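Local structure of DNA translocase coupling protein (Clostridium perfringens, 6O1W) at residues Lys96-Asp101 with Gln339-Asp344; Gly110-Gly115 with Arg147-Gln152; Leu133-Thr138 with Arg297-Phe302. The protein is the probable DNA translocase coupling protein of plasmid pCW3 conjugation, whose FtsK/SpoIIIE-type P-loop region, contained in this fragment, is thought to bind ATP and DNA. One frame throughout, in Å; residues are numbered along the deposited sequence.

Interaction 1: residues Lys96-Asp101 with Gln339-Asp344; sequences KYLPWD and QAFYFD
With CG anti to the backbone N in both Trp-100 (chi1 168°) and Phe-343, these two side chains run side by side, whereas Phe-341 has CG anti to its carbonyl carbon (chi1 -68°) and crosses the indole obliquely. The result is an aromatic cluster with two edge-to-face pairs. The six-membered edge of Trp-100 meets the face of Phe-341, planes at 83°, with CE3 of Trp-100 3.7 Å from CD2 of Phe-341. One indole face in turn receives the edge of Phe-343, whose CD2 lies 3.7 Å from CD1 of Trp-100.

Leu-98, CG likewise anti to N, lies alongside Phe-341 and brings its CD2 branch to 3.6 Å from CD1 of Phe-341. Two backbone bonds join the two segments: Tyr-342 N donates to Leu-98 O at 2.9 Å and Trp-100 N to Tyr-342 O at 2.9 Å, each donor above the carbonyl plane. They flank a single bridge between Pro-99 and Tyr-342. A water ties the other end, accepting from Leu-98 N and Gln-339 NE2 and donating to Ala-340 O. The amide of Gln-339, bent at chi2, is fixed by Arg-326 and Lys-324, and Trp-100 NE1 by Asp-102. Ala-340 belongs to the ATP site seen in another structure of this protein; no nucleotide is bound here.

Around this contact, Cys-148 and Trp-151 of helix 142-155 pack on Trp-100 and Phe-343, and 96-101 lies beside strand 334-340, which runs between strands 111-116 and 326-331.

Interaction 2: residues Gly110-Gly115 with Arg147-Gln152; sequences GVVVVG and RCILWQ
Apolar contacts come from two valines of strand 111-115 and one isoleucine of the helix. Val-114 and Ile-149 extend alongside each other in the same direction: CG1 of Val-114, anti to its carbonyl carbon (chi1 -66°), comes to 3.8 Å from CD1 of Ile-149. Val-112 makes a looser approach, its CG2 4.3 Å from CG2 of Ile-149, the branch anti to the backbone N. Every residue that touches is buried.

The two axes pass 8.3 Å apart at 150°, so helix 142-155, which follows the P-loop, packs against, and runs roughly antiparallel to, strand 111-116 in the mixed sheet of this FtsK/SpoIIIE-type region. That strand stands between 121-125 and 334-340.

Polar atoms meet at Gln-152, whose chain, extended beyond CG, crosses Val-112 obliquely and carries the terminal amide to the backbone of Val-113. Its carboxamide carbon CD is 3.6 Å from Val-113 O, and its CB is 4.2 Å from CG1 of Val-112. Just after the helix, the Gln-156 side chain hydrogen-bonds to Gly-110 N and Val-111 O, where the strand starts.

Interaction 3: residues Leu133-Thr138 with Arg297-Phe302; sequences LSAGET and RICGRF
Tight contact is concentrated where strand 133-135 runs beside strand 297-299, axes 4.7 Å apart and directions within 9°. Three backbone bonds, the first two nearly straight, join them in alternation: Ile-298 N to Leu-133 O at 2.8 Å, Ala-135 N to Ile-298 O at 2.8 Å, and Gly-300 N to Ala-135 O at 2.7 Å. The first two donors sit nearly along the C=O axes, the third in the carbonyl plane. Leu-133, Ala-135, Arg-297 and Cys-299 occupy one face; Ser-134 and Ile-298 turn to the other, where helix 142-155 lies and Ser-134 OG bonds to Lys-142 O. Arg-297, bent at chi2 (-75°), crosses Leu-133 with its CD 4.1 Å from CD2 of Leu-133, while its guanidinium is held by Val-311 O and Val-294 O. Buried Phe-302 extends this close-packed part: its CZ reaches to 3.5 Å from CA of Gly-136, and the ring edge carries Cys-299 SG in its plane.

The solvent side is looser and belongs to exposed Glu-137, partly exposed Arg-301 and a water. Glu-137 runs antiparallel to the Phe-302 side chain, CG 3.9 Å from CE1 of Phe-302, with carboxylate and ring planes 58° apart. In place of a direct backbone bond, the water accepts from Glu-137 N and donates to Arg-301 O, its oxygen 2.7 Å from that carbonyl oxygen.

Parallel pairing of a strand that leads into Gly-136 fits the core of a P-loop NTPase: 132-135 precedes the predicted Walker A segment, of which Gly-136, Glu-137 and Thr-138 form the beginning.

Starting from the N terminus, the chain passes through the separate four-stranded sheet and reaches 96-101, which pairs with 339-344, 238 residues further along; interaction 1 thus closes the longest loop and encloses both others. Next comes 110-115, joined by interaction 2 to helix 142-155 after a short loop that contains strands 121-125 and 132-135. Segment 133-138 lies within that loop but finds its partner at 297-302, so interactions 2 and 3 cross. Interactions 1 and 2 touch, with Phe-341 N probably hydrogen-bonded to Val-114 O and Phe-341 CE2 packed on Gly-115 N. Interaction 3, centred about 16 Å from the centre of each of the others, pairs strands 132-135 and 296-299 of the same mixed sheet that interactions 1 and 2 reach.

Interaction 1: residues Lys96-Asp101 with Gln339-Asp344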
ATOM      1  N   LYS A  96       6.540  -5.525 -13.931  1.00 40.53           N
ATOM      2  CA  LYS A  96       7.327  -6.117 -12.837  1.00 41.17           C
ATOM      3  C   LYS A  96       8.356  -5.077 -12.357  1.00 46.45           C
ATOM      4  O   LYS A  96       9.099  -5.305 -11.396  1.00 46.89           O
ATOM      5  CB  LYS A  96       8.010  -7.419 -13.294  1.00 43.19           C
ATOM      6  CG  LYS A  96       7.035  -8.523 -13.674  1.00 54.68           C
ATOM      7  CD  LYS A  96       7.745  -9.878 -13.749  1.00 66.84           C
ATOM      8  CE  LYS A  96       6.760 -11.022 -13.868  1.00 82.94           C
ATOM      9  NZ  LYS A  96       7.404 -12.341 -13.632  1.00 93.30           N
ATOM     10  N   TYR A  97       8.394  -3.938 -13.068  1.00 43.02           N
ATOM     11  CA  TYR A  97       9.223  -2.777 -12.795  1.00 43.39           C
ATOM     12  C   TYR A  97       8.557  -1.588 -13.439  1.00 46.69           C
ATOM     13  O   TYR A  97       8.194  -1.634 -14.613  1.00 45.70           O
ATOM     14  CB  TYR A  97      10.651  -2.950 -13.335  1.00 45.56           C
ATOM     15  CG  TYR A  97      11.557  -1.774 -13.042  1.00 47.89           C
ATOM     16  CD1 TYR A  97      11.831  -1.385 -11.731  1.00 48.87           C
ATOM     17  CD2 TYR A  97      12.164  -1.064 -14.074  1.00 48.80           C
ATOM     18  CE1 TYR A  97      12.676  -0.314 -11.457  1.00 46.71           C
ATOM     19  CE2 TYR A  97      13.020   0.001 -13.809  1.00 49.56           C
ATOM     20  CZ  TYR A  97      13.263   0.379 -12.500  1.00 54.65           C
ATOM     21  OH  TYR A  97      14.118   1.424 -12.244  1.00 56.94           O
ATOM     22  N   LEU A  98       8.374  -0.520 -12.656  1.00 43.17           N
ATOM     23  CA  LEU A  98       7.690   0.674 -13.123  1.00 41.76           C
ATOM     24  C   LEU A  98       8.375   1.884 -12.499  1.00 46.10           C
ATOM     25  O   LEU A  98       8.022   2.299 -11.386  1.00 45.08           O
ATOM     26  CB  LEU A  98       6.207   0.571 -12.724  1.00 40.66           C
ATOM     27  CG  LEU A  98       5.270   1.651 -13.148  1.00 43.53           C
ATOM     28  CD1 LEU A  98       5.002   1.583 -14.651  1.00 43.91           C
ATOM     29  CD2 LEU A  98       3.988   1.535 -12.366  1.00 43.17           C
ATOM     30  N   PRO A  99       9.411   2.424 -13.183  1.00 41.96           N
ATOM     31  CA  PRO A  99      10.115   3.589 -12.626  1.00 40.58           C
ATOM     32  C   PRO A  99       9.210   4.806 -12.538  1.00 40.49           C
ATOM     33  O   PRO A  99       8.356   5.000 -13.396  1.00 39.62           O
ATOM     34  CB  PRO A  99      11.258   3.832 -13.630  1.00 42.54           C
ATOM     35  CG  PRO A  99      10.804   3.189 -14.902  1.00 47.06           C
ATOM     36  CD  PRO A  99       9.981   2.013 -14.490  1.00 42.90           C
ATOM     37  N   TRP A 100       9.413   5.634 -11.512  1.00 35.74           N
ATOM     38  CA  TRP A 100       8.685   6.884 -11.378  1.00 34.81           C
ATOM     39  C   TRP A 100       9.087   7.815 -12.516  1.00 40.05           C
ATOM     40  O   TRP A 100      10.223   7.766 -12.984  1.00 41.01           O
ATOM     41  CB  TRP A 100       9.014   7.573 -10.037  1.00 33.17           C
ATOM     42  CG  TRP A 100       8.520   8.994  -9.983  1.00 33.46           C
ATOM     43  CD1 TRP A 100       9.266  10.130 -10.126  1.00 36.03           C
ATOM     44  CD2 TRP A 100       7.147   9.415  -9.966  1.00 33.01           C
ATOM     45  NE1 TRP A 100       8.449  11.238 -10.118  1.00 34.73           N
ATOM     46  CE2 TRP A 100       7.139  10.827 -10.034  1.00 36.24           C
ATOM     47  CE3 TRP A 100       5.919   8.733  -9.916  1.00 33.70           C
ATOM     48  CZ2 TRP A 100       5.957  11.567  -9.989  1.00 35.00           C
ATOM     49  CZ3 TRP A 100       4.751   9.471  -9.868  1.00 34.79           C
ATOM     50  CH2 TRP A 100       4.776  10.870  -9.948  1.00 35.03           C
ATOM     51  N   ASP A 101       8.166   8.684 -12.938  1.00 36.72           N
ATOM     52  CA  ASP A 101       8.432   9.711 -13.937  1.00 35.86           C
ATOM     53  C   ASP A 101       7.511  10.905 -13.626  1.00 37.97           C
ATOM     54  O   ASP A 101       6.330  10.712 -13.344  1.00 35.81           O
ATOM     55  CB  ASP A 101       8.223   9.171 -15.353  1.00 38.21           C
ATOM     56  CG  ASP A 101       8.695  10.104 -16.447  1.00 50.94           C
ATOM     57  OD1 ASP A 101       8.170  11.246 -16.529  1.00 53.82           O
ATOM     58  OD2 ASP A 101       9.574   9.698 -17.226  1.00 58.31           O
ATOM     59  N   GLN A 339       1.333  -2.671  -9.335  1.00 28.14           N
ATOM     60  CA  GLN A 339       2.776  -2.472  -9.304  1.00 29.24           C
ATOM     61  C   GLN A 339       3.020  -1.030  -8.902  1.00 31.84           C
ATOM     62  O   GLN A 339       2.603  -0.116  -9.603  1.00 31.56           O
ATOM     63  CB  GLN A 339       3.423  -2.724 -10.690  1.00 31.23           C
ATOM     64  CG  GLN A 339       4.976  -2.700 -10.696  1.00 35.83           C
ATOM     65  CD  GLN A 339       5.630  -3.757  -9.819  1.00 41.06           C
ATOM     66  OE1 GLN A 339       5.082  -4.836  -9.569  1.00 32.11           O
ATOM     67  NE2 GLN A 339       6.829  -3.467  -9.312  1.00 33.78           N
ATOM     68  N   ALA A 340       3.714  -0.837  -7.798  1.00 29.56           N
ATOM     69  CA  ALA A 340       4.061   0.469  -7.268  1.00 30.15           C
ATOM     70  C   ALA A 340       5.219   1.057  -8.036  1.00 36.29           C
ATOM     71  O   ALA A 340       6.111   0.325  -8.455  1.00 36.22           O
ATOM     72  CB  ALA A 340       4.445   0.342  -5.798  1.00 30.77           C
ATOM     73  N   PHE A 341       5.231   2.385  -8.175  1.00 33.79           N
ATOM     74  CA  PHE A 341       6.329   3.122  -8.790  1.00 34.27           C
ATOM     75  C   PHE A 341       7.587   2.937  -7.966  1.00 40.77           C
ATOM     76  O   PHE A 341       7.526   2.938  -6.727  1.00 40.22           O
ATOM     77  CB  PHE A 341       6.042   4.636  -8.820  1.00 35.11           C
ATOM     78  CG  PHE A 341       4.931   5.067  -9.734  1.00 36.72           C
ATOM     79  CD1 PHE A 341       4.985   4.801 -11.095  1.00 40.84           C
ATOM     80  CD2 PHE A 341       3.858   5.793  -9.248  1.00 38.64           C
ATOM     81  CE1 PHE A 341       3.945   5.192 -11.944  1.00 42.25           C
ATOM     82  CE2 PHE A 341       2.835   6.219 -10.103  1.00 42.18           C
ATOM     83  CZ  PHE A 341       2.889   5.920 -11.445  1.00 40.76           C
ATOM     84  N   TYR A 342       8.727   2.792  -8.642  1.00 39.39           N
ATOM     85  CA  TYR A 342       9.980   2.746  -7.911  1.00 39.90           C
ATOM     86  C   TYR A 342      10.517   4.158  -8.017  1.00 39.60           C
ATOM     87  O   TYR A 342      10.755   4.664  -9.122  1.00 38.35           O
ATOM     88  CB  TYR A 342      10.975   1.682  -8.418  1.00 43.13           C
ATOM     89  CG  TYR A 342      12.261   1.693  -7.611  1.00 46.95           C
ATOM     90  CD1 TYR A 342      12.269   1.335  -6.263  1.00 49.05           C
ATOM     91  CD2 TYR A 342      13.458   2.123  -8.176  1.00 48.59           C
ATOM     92  CE1 TYR A 342      13.433   1.417  -5.497  1.00 51.22           C
ATOM     93  CE2 TYR A 342      14.636   2.170  -7.431  1.00 50.34           C
ATOM     94  CZ  TYR A 342      14.616   1.831  -6.088  1.00 62.42           C
ATOM     95  OH  TYR A 342      15.778   1.897  -5.356  1.00 70.02           O
ATOM     96  N   PHE A 343      10.517   4.843  -6.877  1.00 33.35           N
ATOM     97  CA  PHE A 343      10.953   6.230  -6.730  1.00 32.35           C
ATOM     98  C   PHE A 343      12.276   6.132  -6.022  1.00 37.10           C
ATOM     99  O   PHE A 343      12.351   5.612  -4.914  1.00 35.92           O
ATOM    100  CB  PHE A 343       9.922   7.024  -5.900  1.00 33.16           C
ATOM    101  CG  PHE A 343      10.265   8.483  -5.680  1.00 32.91           C
ATOM    102  CD1 PHE A 343      11.026   8.878  -4.582  1.00 33.80           C
ATOM    103  CD2 PHE A 343       9.820   9.458  -6.560  1.00 32.19           C
ATOM    104  CE1 PHE A 343      11.339  10.219  -4.379  1.00 33.85           C
ATOM    105  CE2 PHE A 343      10.127  10.799  -6.346  1.00 33.73           C
ATOM    106  CZ  PHE A 343      10.911  11.169  -5.279  1.00 31.64           C
ATOM    107  N   ASP A 344      13.323   6.586  -6.677  1.00 35.76           N
ATOM    108  CA  ASP A 344      14.695   6.502  -6.185  1.00 36.81           C
ATOM    109  C   ASP A 344      15.125   7.906  -5.843  1.00 42.83           C
ATOM    110  O   ASP A 344      15.200   8.745  -6.753  1.00 43.23           O
ATOM    111  CB  ASP A 344      15.585   5.911  -7.326  1.00 39.63           C
ATOM    112  CG  ASP A 344      17.029   5.584  -6.964  1.00 52.28           C
ATOM    113  OD1 ASP A 344      17.723   6.465  -6.429  1.00 51.86           O
ATOM    114  OD2 ASP A 344      17.461   4.448  -7.228  1.00 63.94           O
TER
HETATM  115  O   HOH W   1       8.075  -1.008  -9.753  1.00 33.18           O

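Interaction 2: residues Gly110-Gly115 with Arg147-Gln152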
ATOM      1  N   GLY A 110      -4.058  17.587  -4.656  1.00 34.72           N
ATOM      2  CA  GLY A 110      -4.525  16.556  -3.729  1.00 34.03           C
ATOM      3  C   GLY A 110      -4.691  15.169  -4.319  1.00 35.26           C
ATOM      4  O   GLY A 110      -4.952  14.214  -3.587  1.00 35.08           O
ATOM      5  N   VAL A 111      -4.536  15.038  -5.635  1.00 30.49           N
ATOM      6  CA  VAL A 111      -4.630  13.758  -6.338  1.00 29.70           C
ATOM      7  C   VAL A 111      -3.206  13.261  -6.539  1.00 33.63           C
ATOM      8  O   VAL A 111      -2.353  13.990  -7.081  1.00 32.42           O
ATOM      9  CB  VAL A 111      -5.418  13.814  -7.696  1.00 33.35           C
ATOM     10  CG1 VAL A 111      -5.457  12.442  -8.373  1.00 33.39           C
ATOM     11  CG2 VAL A 111      -6.845  14.306  -7.491  1.00 33.24           C
ATOM     12  N   VAL A 112      -2.958  12.017  -6.094  1.00 30.42           N
ATOM     13  CA  VAL A 112      -1.670  11.343  -6.238  1.00 30.52           C
ATOM     14  C   VAL A 112      -1.830   9.998  -6.972  1.00 35.59           C
ATOM     15  O   VAL A 112      -2.900   9.400  -6.935  1.00 33.22           O
ATOM     16  CB  VAL A 112      -0.911  11.216  -4.877  1.00 33.96           C
ATOM     17  CG1 VAL A 112      -0.737  12.592  -4.212  1.00 32.78           C
ATOM     18  CG2 VAL A 112      -1.602  10.236  -3.925  1.00 33.52           C
ATOM     19  N   VAL A 113      -0.769   9.546  -7.656  1.00 34.65           N
ATOM     20  CA  VAL A 113      -0.732   8.279  -8.377  1.00 35.12           C
ATOM     21  C   VAL A 113       0.285   7.358  -7.664  1.00 37.26           C
ATOM     22  O   VAL A 113       1.407   7.790  -7.395  1.00 35.64           O
ATOM     23  CB  VAL A 113      -0.415   8.459  -9.885  1.00 40.07           C
ATOM     24  CG1 VAL A 113      -0.698   7.174 -10.651  1.00 39.43           C
ATOM     25  CG2 VAL A 113      -1.225   9.610 -10.484  1.00 40.72           C
ATOM     26  N   VAL A 114      -0.093   6.097  -7.367  1.00 32.26           N
ATOM     27  CA  VAL A 114       0.859   5.230  -6.653  1.00 32.60           C
ATOM     28  C   VAL A 114       1.450   4.079  -7.515  1.00 35.16           C
ATOM     29  O   VAL A 114       2.413   3.449  -7.093  1.00 33.60           O
ATOM     30  CB  VAL A 114       0.298   4.708  -5.312  1.00 36.26           C
ATOM     31  CG1 VAL A 114       0.097   5.872  -4.343  1.00 36.82           C
ATOM     32  CG2 VAL A 114      -1.001   3.944  -5.509  1.00 35.49           C
ATOM     33  N   GLY A 115       0.898   3.852  -8.699  1.00 31.27           N
ATOM     34  CA  GLY A 115       1.383   2.815  -9.591  1.00 31.72           C
ATOM     35  C   GLY A 115       0.359   2.299 -10.576  1.00 36.52           C
ATOM     36  O   GLY A 115      -0.673   2.935 -10.794  1.00 34.67           O
ATOM     37  N   ARG A 147       7.485   8.165  -0.123  1.00 28.92           N
ATOM     38  CA  ARG A 147       8.359   9.244  -0.624  1.00 28.87           C
ATOM     39  C   ARG A 147       7.910   9.723  -2.014  1.00 29.69           C
ATOM     40  O   ARG A 147       8.067  10.899  -2.323  1.00 27.78           O
ATOM     41  CB  ARG A 147       9.831   8.822  -0.616  1.00 28.86           C
ATOM     42  CG  ARG A 147      10.381   8.648   0.804  1.00 43.35           C
ATOM     43  CD  ARG A 147      11.840   8.236   0.784  1.00 64.03           C
ATOM     44  NE  ARG A 147      12.292   7.855   2.122  1.00 89.07           N
ATOM     45  CZ  ARG A 147      12.418   6.600   2.547  1.00111.29           C
ATOM     46  NH1 ARG A 147      12.155   5.584   1.732  1.00 99.76           N
ATOM     47  NH2 ARG A 147      12.825   6.350   3.784  1.00101.85           N
ATOM     48  N   CYS A 148       7.333   8.811  -2.823  1.00 25.95           N
ATOM     49  CA  CYS A 148       6.745   9.098  -4.145  1.00 26.85           C
ATOM     50  C   CYS A 148       5.497   9.982  -3.979  1.00 27.77           C
ATOM     51  O   CYS A 148       5.314  10.928  -4.726  1.00 27.14           O
ATOM     52  CB  CYS A 148       6.388   7.793  -4.851  1.00 28.50           C
ATOM     53  SG  CYS A 148       5.860   8.017  -6.556  1.00 33.51           S
ATOM     54  N   ILE A 149       4.631   9.654  -3.013  1.00 25.59           N
ATOM     55  CA  ILE A 149       3.430  10.439  -2.668  1.00 24.98           C
ATOM     56  C   ILE A 149       3.880  11.831  -2.184  1.00 27.28           C
ATOM     57  O   ILE A 149       3.326  12.829  -2.619  1.00 25.52           O
ATOM     58  CB  ILE A 149       2.592   9.717  -1.579  1.00 28.37           C
ATOM     59  CG1 ILE A 149       1.936   8.429  -2.171  1.00 28.89           C
ATOM     60  CG2 ILE A 149       1.512  10.686  -0.972  1.00 26.62           C
ATOM     61  CD1 ILE A 149       1.444   7.482  -1.148  1.00 36.72           C
ATOM     62  N   LEU A 150       4.897  11.875  -1.291  1.00 24.60           N
ATOM     63  CA  LEU A 150       5.455  13.105  -0.730  1.00 23.88           C
ATOM     64  C   LEU A 150       5.934  14.036  -1.834  1.00 28.07           C
ATOM     65  O   LEU A 150       5.603  15.217  -1.807  1.00 29.56           O
ATOM     66  CB  LEU A 150       6.615  12.758   0.232  1.00 23.20           C
ATOM     67  CG  LEU A 150       7.462  13.909   0.795  1.00 28.04           C
ATOM     68  CD1 LEU A 150       6.570  14.928   1.617  1.00 28.40           C
ATOM     69  CD2 LEU A 150       8.613  13.354   1.654  1.00 28.04           C
ATOM     70  N   TRP A 151       6.711  13.503  -2.799  1.00 25.97           N
ATOM     71  CA  TRP A 151       7.250  14.238  -3.946  1.00 26.85           C
ATOM     72  C   TRP A 151       6.132  14.904  -4.770  1.00 30.24           C
ATOM     73  O   TRP A 151       6.204  16.094  -5.070  1.00 31.50           O
ATOM     74  CB  TRP A 151       8.068  13.271  -4.825  1.00 26.49           C
ATOM     75  CG  TRP A 151       8.565  13.928  -6.077  1.00 28.25           C
ATOM     76  CD1 TRP A 151       8.110  13.717  -7.348  1.00 31.05           C
ATOM     77  CD2 TRP A 151       9.491  15.028  -6.157  1.00 28.36           C
ATOM     78  NE1 TRP A 151       8.778  14.537  -8.230  1.00 30.67           N
ATOM     79  CE2 TRP A 151       9.621  15.366  -7.523  1.00 32.37           C
ATOM     80  CE3 TRP A 151      10.268  15.721  -5.207  1.00 29.83           C
ATOM     81  CZ2 TRP A 151      10.494  16.367  -7.969  1.00 31.24           C
ATOM     82  CZ3 TRP A 151      11.121  16.727  -5.647  1.00 32.12           C
ATOM     83  CH2 TRP A 151      11.219  17.049  -7.012  1.00 32.69           C
ATOM     84  N   GLN A 152       5.074  14.147  -5.062  1.00 26.42           N
ATOM     85  CA  GLN A 152       3.901  14.609  -5.801  1.00 26.40           C
ATOM     86  C   GLN A 152       3.237  15.791  -5.106  1.00 29.75           C
ATOM     87  O   GLN A 152       3.017  16.820  -5.749  1.00 28.17           O
ATOM     88  CB  GLN A 152       2.902  13.456  -6.030  1.00 27.03           C
ATOM     89  CG  GLN A 152       3.467  12.401  -6.989  1.00 30.20           C
ATOM     90  CD  GLN A 152       2.567  11.213  -7.201  1.00 35.15           C
ATOM     91  OE1 GLN A 152       2.877  10.076  -6.852  1.00 32.05           O
ATOM     92  NE2 GLN A 152       1.441  11.446  -7.780  1.00 27.75           N
TER

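Interaction 3: residues Leu133-Thr138 with Arg297-Phe302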
ATOM      1  N   LEU A 133      -1.973   4.179   4.770  1.00 26.16           N
ATOM      2  CA  LEU A 133      -1.115   3.303   5.546  1.00 25.70           C
ATOM      3  C   LEU A 133      -0.448   2.363   4.528  1.00 29.65           C
ATOM      4  O   LEU A 133      -1.144   1.700   3.728  1.00 28.64           O
ATOM      5  CB  LEU A 133      -1.939   2.513   6.582  1.00 26.23           C
ATOM      6  CG  LEU A 133      -1.135   1.481   7.434  1.00 33.16           C
ATOM      7  CD1 LEU A 133      -0.490   2.144   8.617  1.00 33.09           C
ATOM      8  CD2 LEU A 133      -2.052   0.389   7.987  1.00 38.93           C
ATOM      9  N   SER A 134       0.883   2.330   4.539  1.00 24.32           N
ATOM     10  CA  SER A 134       1.668   1.489   3.635  1.00 25.00           C
ATOM     11  C   SER A 134       2.437   0.492   4.470  1.00 32.14           C
ATOM     12  O   SER A 134       3.237   0.896   5.320  1.00 32.01           O
ATOM     13  CB  SER A 134       2.580   2.342   2.744  1.00 28.62           C
ATOM     14  OG  SER A 134       3.434   1.559   1.924  1.00 30.23           O
ATOM     15  N   ALA A 135       2.126  -0.816   4.288  1.00 28.24           N
ATOM     16  CA  ALA A 135       2.718  -1.892   5.053  1.00 28.67           C
ATOM     17  C   ALA A 135       3.501  -2.863   4.203  1.00 31.97           C
ATOM     18  O   ALA A 135       3.057  -3.238   3.134  1.00 30.26           O
ATOM     19  CB  ALA A 135       1.657  -2.630   5.842  1.00 29.33           C
ATOM     20  N   GLY A 136       4.657  -3.274   4.700  1.00 30.96           N
ATOM     21  CA  GLY A 136       5.524  -4.197   3.982  1.00 31.91           C
ATOM     22  C   GLY A 136       6.815  -4.486   4.714  1.00 38.45           C
ATOM     23  O   GLY A 136       7.233  -3.697   5.568  1.00 37.76           O
ATOM     24  N   GLU A 137       7.429  -5.648   4.400  1.00 37.22           N
ATOM     25  CA  GLU A 137       8.696  -6.111   4.962  1.00 38.96           C
ATOM     26  C   GLU A 137       9.822  -5.195   4.505  1.00 43.02           C
ATOM     27  O   GLU A 137       9.670  -4.517   3.494  1.00 41.02           O
ATOM     28  CB  GLU A 137       8.980  -7.567   4.529  1.00 40.93           C
ATOM     29  CG  GLU A 137       8.090  -8.598   5.215  1.00 56.18           C
ATOM     30  CD  GLU A 137       8.079  -9.987   4.594  1.00 89.35           C
ATOM     31  OE1 GLU A 137       9.109 -10.394   4.006  1.00 92.68           O
ATOM     32  OE2 GLU A 137       7.036 -10.676   4.705  1.00 75.97           O
ATOM     33  N   THR A 138      10.940  -5.150   5.234  1.00 44.11           N
ATOM     34  CA  THR A 138      12.030  -4.245   4.833  1.00 46.42           C
ATOM     35  C   THR A 138      12.569  -4.651   3.431  1.00 52.10           C
ATOM     36  O   THR A 138      12.713  -5.842   3.148  1.00 53.18           O
ATOM     37  CB  THR A 138      13.077  -4.081   5.947  1.00 60.58           C
ATOM     38  OG1 THR A 138      13.917  -2.964   5.644  1.00 60.74           O
ATOM     39  CG2 THR A 138      13.880  -5.353   6.230  1.00 62.09           C
ATOM     40  N   ARG A 297      -5.208   1.557   2.224  1.00 28.33           N
ATOM     41  CA  ARG A 297      -4.225   0.577   2.672  1.00 28.89           C
ATOM     42  C   ARG A 297      -3.451   0.099   1.475  1.00 32.11           C
ATOM     43  O   ARG A 297      -4.025  -0.301   0.445  1.00 30.66           O
ATOM     44  CB  ARG A 297      -4.853  -0.639   3.372  1.00 33.09           C
ATOM     45  CG  ARG A 297      -5.963  -0.321   4.360  1.00 38.26           C
ATOM     46  CD  ARG A 297      -5.462   0.250   5.676  1.00 43.51           C
ATOM     47  NE  ARG A 297      -6.585   0.824   6.415  1.00 38.85           N
ATOM     48  CZ  ARG A 297      -7.501   0.101   7.047  1.00 56.70           C
ATOM     49  NH1 ARG A 297      -7.404  -1.228   7.088  1.00 38.91           N
ATOM     50  NH2 ARG A 297      -8.528   0.692   7.631  1.00 44.73           N
ATOM     51  N   ILE A 298      -2.147   0.132   1.621  1.00 29.29           N
ATOM     52  CA  ILE A 298      -1.213  -0.380   0.643  1.00 28.63           C
ATOM     53  C   ILE A 298      -0.473  -1.476   1.397  1.00 33.88           C
ATOM     54  O   ILE A 298       0.122  -1.206   2.435  1.00 34.41           O
ATOM     55  CB  ILE A 298      -0.312   0.710   0.009  1.00 31.19           C
ATOM     56  CG1 ILE A 298      -1.172   1.702  -0.812  1.00 32.36           C
ATOM     57  CG2 ILE A 298       0.714   0.056  -0.906  1.00 31.15           C
ATOM     58  CD1 ILE A 298      -0.564   3.111  -1.011  1.00 35.16           C
ATOM     59  N   CYS A 299      -0.592  -2.729   0.932  1.00 30.37           N
ATOM     60  CA  CYS A 299       0.009  -3.860   1.626  1.00 28.78           C
ATOM     61  C   CYS A 299       0.905  -4.720   0.746  1.00 32.26           C
ATOM     62  O   CYS A 299       0.493  -5.154  -0.332  1.00 31.70           O
ATOM     63  CB  CYS A 299      -1.067  -4.695   2.307  1.00 28.98           C
ATOM     64  SG  CYS A 299      -0.426  -5.847   3.553  1.00 32.90           S
ATOM     65  N   GLY A 300       2.127  -4.949   1.217  1.00 27.92           N
ATOM     66  CA  GLY A 300       3.093  -5.802   0.546  1.00 27.77           C
ATOM     67  C   GLY A 300       2.808  -7.250   0.890  1.00 31.55           C
ATOM     68  O   GLY A 300       1.839  -7.561   1.583  1.00 29.67           O
ATOM     69  N   ARG A 301       3.638  -8.139   0.395  1.00 30.54           N
ATOM     70  CA  ARG A 301       3.487  -9.567   0.622  1.00 30.81           C
ATOM     71  C   ARG A 301       3.860  -9.935   2.059  1.00 35.12           C
ATOM     72  O   ARG A 301       4.906  -9.537   2.523  1.00 35.29           O
ATOM     73  CB  ARG A 301       4.367 -10.339  -0.378  1.00 29.56           C
ATOM     74  CG  ARG A 301       4.169 -11.850  -0.250  1.00 37.41           C
ATOM     75  CD  ARG A 301       4.872 -12.620  -1.350  1.00 40.75           C
ATOM     76  NE  ARG A 301       4.559 -14.045  -1.245  1.00 46.11           N
ATOM     77  CZ  ARG A 301       5.187 -14.894  -0.438  1.00 63.47           C
ATOM     78  NH1 ARG A 301       6.200 -14.480   0.317  1.00 53.37           N
ATOM     79  NH2 ARG A 301       4.817 -16.165  -0.387  1.00 52.10           N
ATOM     80  N   PHE A 302       2.999 -10.664   2.751  1.00 33.48           N
ATOM     81  CA  PHE A 302       3.268 -11.227   4.081  1.00 34.74           C
ATOM     82  C   PHE A 302       2.761 -12.683   4.011  1.00 43.97           C
ATOM     83  O   PHE A 302       1.580 -12.895   3.727  1.00 42.64           O
ATOM     84  CB  PHE A 302       2.505 -10.477   5.205  1.00 35.77           C
ATOM     85  CG  PHE A 302       2.983  -9.073   5.499  1.00 36.00           C
ATOM     86  CD1 PHE A 302       4.139  -8.856   6.243  1.00 37.79           C
ATOM     87  CD2 PHE A 302       2.282  -7.972   5.028  1.00 36.45           C
ATOM     88  CE1 PHE A 302       4.570  -7.560   6.533  1.00 38.59           C
ATOM     89  CE2 PHE A 302       2.707  -6.672   5.327  1.00 39.37           C
ATOM     90  CZ  PHE A 302       3.845  -6.475   6.076  1.00 37.66           C
TER
HETATM   91  O   HOH W   2       6.106  -7.139   2.323  1.00 33.55           O